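Local coordinates for Aureochrome1 (Vaucheria frigida, PDB 3UE6), which senses blue light through a flavin mononucleotide bound in its LOV domain, a member of the PAS family, and relays the signal, at the interface of chains A and B. Sequence-based numbering; all coordinates share one arbitrary frame. Chains: chain A/B, Aureochrome1.

The interface of chains A and B. Residues chain A 46, 48, 62, 65; chain B 50, 132, 140-141.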
loop_
_atom_site.group_PDB
_atom_site.type_symbol
_atom_site.label_atom_id
_atom_site.label_comp_id
_atom_site.label_asym_id
_atom_site.label_seq_id
_atom_site.Cartn_x
_atom_site.Cartn_y
_atom_site.Cartn_z
ATOM N N GLN A 46 -5.473 -6.277 7.325
ATOM C CA GLN A 46 -4.947 -7.289 6.422
ATOM C C GLN A 46 -5.915 -7.678 5.307
ATOM O O GLN A 46 -5.713 -8.688 4.640
ATOM C CB GLN A 46 -4.448 -8.518 7.184
ATOM C CG GLN A 46 -2.983 -8.419 7.590
ATOM C CD GLN A 46 -2.064 -8.238 6.391
ATOM O OE1 GLN A 46 -2.274 -8.839 5.336
ATOM N NE2 GLN A 46 -1.043 -7.406 6.549
ATOM N N PHE A 48 -6.710 -6.144 1.971
ATOM C CA PHE A 48 -6.494 -5.130 0.951
ATOM C C PHE A 48 -5.961 -5.707 -0.350
ATOM O O PHE A 48 -5.522 -6.856 -0.408
ATOM C CB PHE A 48 -5.552 -4.039 1.470
ATOM C CG PHE A 48 -4.158 -4.525 1.760
ATOM C CD1 PHE A 48 -3.187 -4.520 0.768
ATOM C CD2 PHE A 48 -3.815 -4.980 3.024
ATOM C CE1 PHE A 48 -1.898 -4.965 1.032
ATOM C CE2 PHE A 48 -2.528 -5.424 3.295
ATOM C CZ PHE A 48 -1.569 -5.417 2.297
ATOM N N TYR A 62 -1.274 -7.294 -6.287
ATOM C CA TYR A 62 -1.020 -7.915 -4.994
ATOM C C TYR A 62 -2.312 -8.012 -4.185
ATOM O O TYR A 62 -3.180 -7.146 -4.285
ATOM C CB TYR A 62 0.064 -7.174 -4.204
ATOM C CG TYR A 62 0.325 -7.814 -2.854
ATOM C CD1 TYR A 62 1.295 -8.796 -2.702
ATOM C CD2 TYR A 62 -0.420 -7.454 -1.739
ATOM C CE1 TYR A 62 1.522 -9.396 -1.475
ATOM C CE2 TYR A 62 -0.203 -8.045 -0.511
ATOM C CZ TYR A 62 0.770 -9.014 -0.381
ATOM O OH TYR A 62 0.986 -9.601 0.844
ATOM N N ARG A 65 -3.271 -11.803 2.490
ATOM C CA ARG A 65 -3.820 -13.104 2.857
ATOM C C ARG A 65 -5.206 -12.932 3.462
ATOM O O ARG A 65 -6.056 -13.814 3.351
ATOM C CB ARG A 65 -2.904 -13.842 3.836
ATOM C CG ARG A 65 -2.904 -13.261 5.236
ATOM C CD ARG A 65 -2.418 -14.270 6.273
ATOM N NE ARG A 65 -0.967 -14.433 6.273
ATOM C CZ ARG A 65 -0.253 -14.734 7.353
ATOM N NH1 ARG A 65 -0.855 -14.896 8.522
ATOM N NH2 ARG A 65 1.061 -14.869 7.269
ATOM N N ILE B 50 6.105 -3.888 -0.628
ATOM C CA ILE B 50 5.420 -4.644 0.405
ATOM C C ILE B 50 6.188 -5.936 0.653
ATOM O O ILE B 50 6.537 -6.649 -0.291
ATOM C CB ILE B 50 3.958 -4.929 0.021
ATOM C CG1 ILE B 50 3.200 -3.609 -0.157
ATOM C CG2 ILE B 50 3.286 -5.790 1.081
ATOM C CD1 ILE B 50 1.746 -3.770 -0.541
ATOM N N LEU B 132 1.854 -3.614 8.902
ATOM C CA LEU B 132 0.440 -3.797 8.600
ATOM C C LEU B 132 -0.136 -4.954 9.416
ATOM O O LEU B 132 0.147 -6.124 9.147
ATOM C CB LEU B 132 0.242 -4.026 7.103
ATOM C CG LEU B 132 0.778 -2.893 6.224
ATOM C CD1 LEU B 132 0.533 -3.164 4.744
ATOM C CD2 LEU B 132 0.168 -1.558 6.640
ATOM N N VAL B 140 1.776 -8.913 9.602
ATOM C CA VAL B 140 2.012 -9.936 8.589
ATOM C C VAL B 140 2.664 -9.318 7.352
ATOM O O VAL B 140 3.302 -10.013 6.561
ATOM C CB VAL B 140 0.719 -10.705 8.214
ATOM C CG1 VAL B 140 -0.425 -10.314 9.138
ATOM C CG2 VAL B 140 0.352 -10.462 6.762
ATOM N N ASN B 141 2.510 -8.007 7.202
ATOM C CA ASN B 141 3.143 -7.269 6.110
ATOM C C ASN B 141 3.804 -5.977 6.582
ATOM O O ASN B 141 3.518 -5.485 7.674
ATOM C CB ASN B 141 2.123 -6.929 5.019
ATOM C CG ASN B 141 1.791 -8.110 4.137
ATOM O OD1 ASN B 141 0.623 -8.464 3.973
ATOM N ND2 ASN B 141 2.816 -8.725 3.555
HETATM O O HOH W 1 -0.608 -10.704 3.384
#
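A:Gln46 reaches over from chain A and sets its amide nitrogen between two oxygens of chain B. NE2 donates to the backbone carbonyl O of B:Leu132 at 3.1 Å, a fairly straight bond (158° at H). That acceptor lies close to the glutamine's amide plane, although the nitrogen itself stands well above the carbonyl plane. The second bond, from NE2 to the amide oxygen OD1 of B:Asn141 (3.2 Å), is more bent, and the two side-chain amide planes are turned 41° apart. The bend of the glutamine chain at chi2 (-59°) turns its amide toward this pair. B:Val140 meets the same side chain from the opposite direction, its CG1 lying 3.5 Å from the glutamine CG and its CG2 packing against the amide group. The CB of this valine also sits over the centre of the A:Arg65 guanidinium face, 4.2 Å from its plane.

A water joins the two chains beside the amides: it bonds to OD1 of B:Asn141 (2.6 Å), OE1 of A:Gln46, the hydroxyl OH of A:Tyr62 and the backbone N of A:Arg65, where helix 65-71 begins. Direct bonds between the tyrosine hydroxyl and the asparagine amide are weak. With an alanine in place of A:Gln46, the carbonyl of B:Leu132 would probably lose its partner across the interface, and B:Val140 would be left with a gap beside its methyls.

Next to this polar cluster, A:Phe48 extends the contact with its ring rim. CZ touches CD1 of B:Leu132 at 3.9 Å, the two side chains crossing at about a right angle, while CE1 approaches CD1 of B:Ile50. The patch thus joins strands 48-52 and 60-63 and neighbouring residues of one LOV domain to the beta-sheet of the other, and may contribute to pairing of the domains, although the structure alone does not establish that this asymmetric dimer forms in the cell.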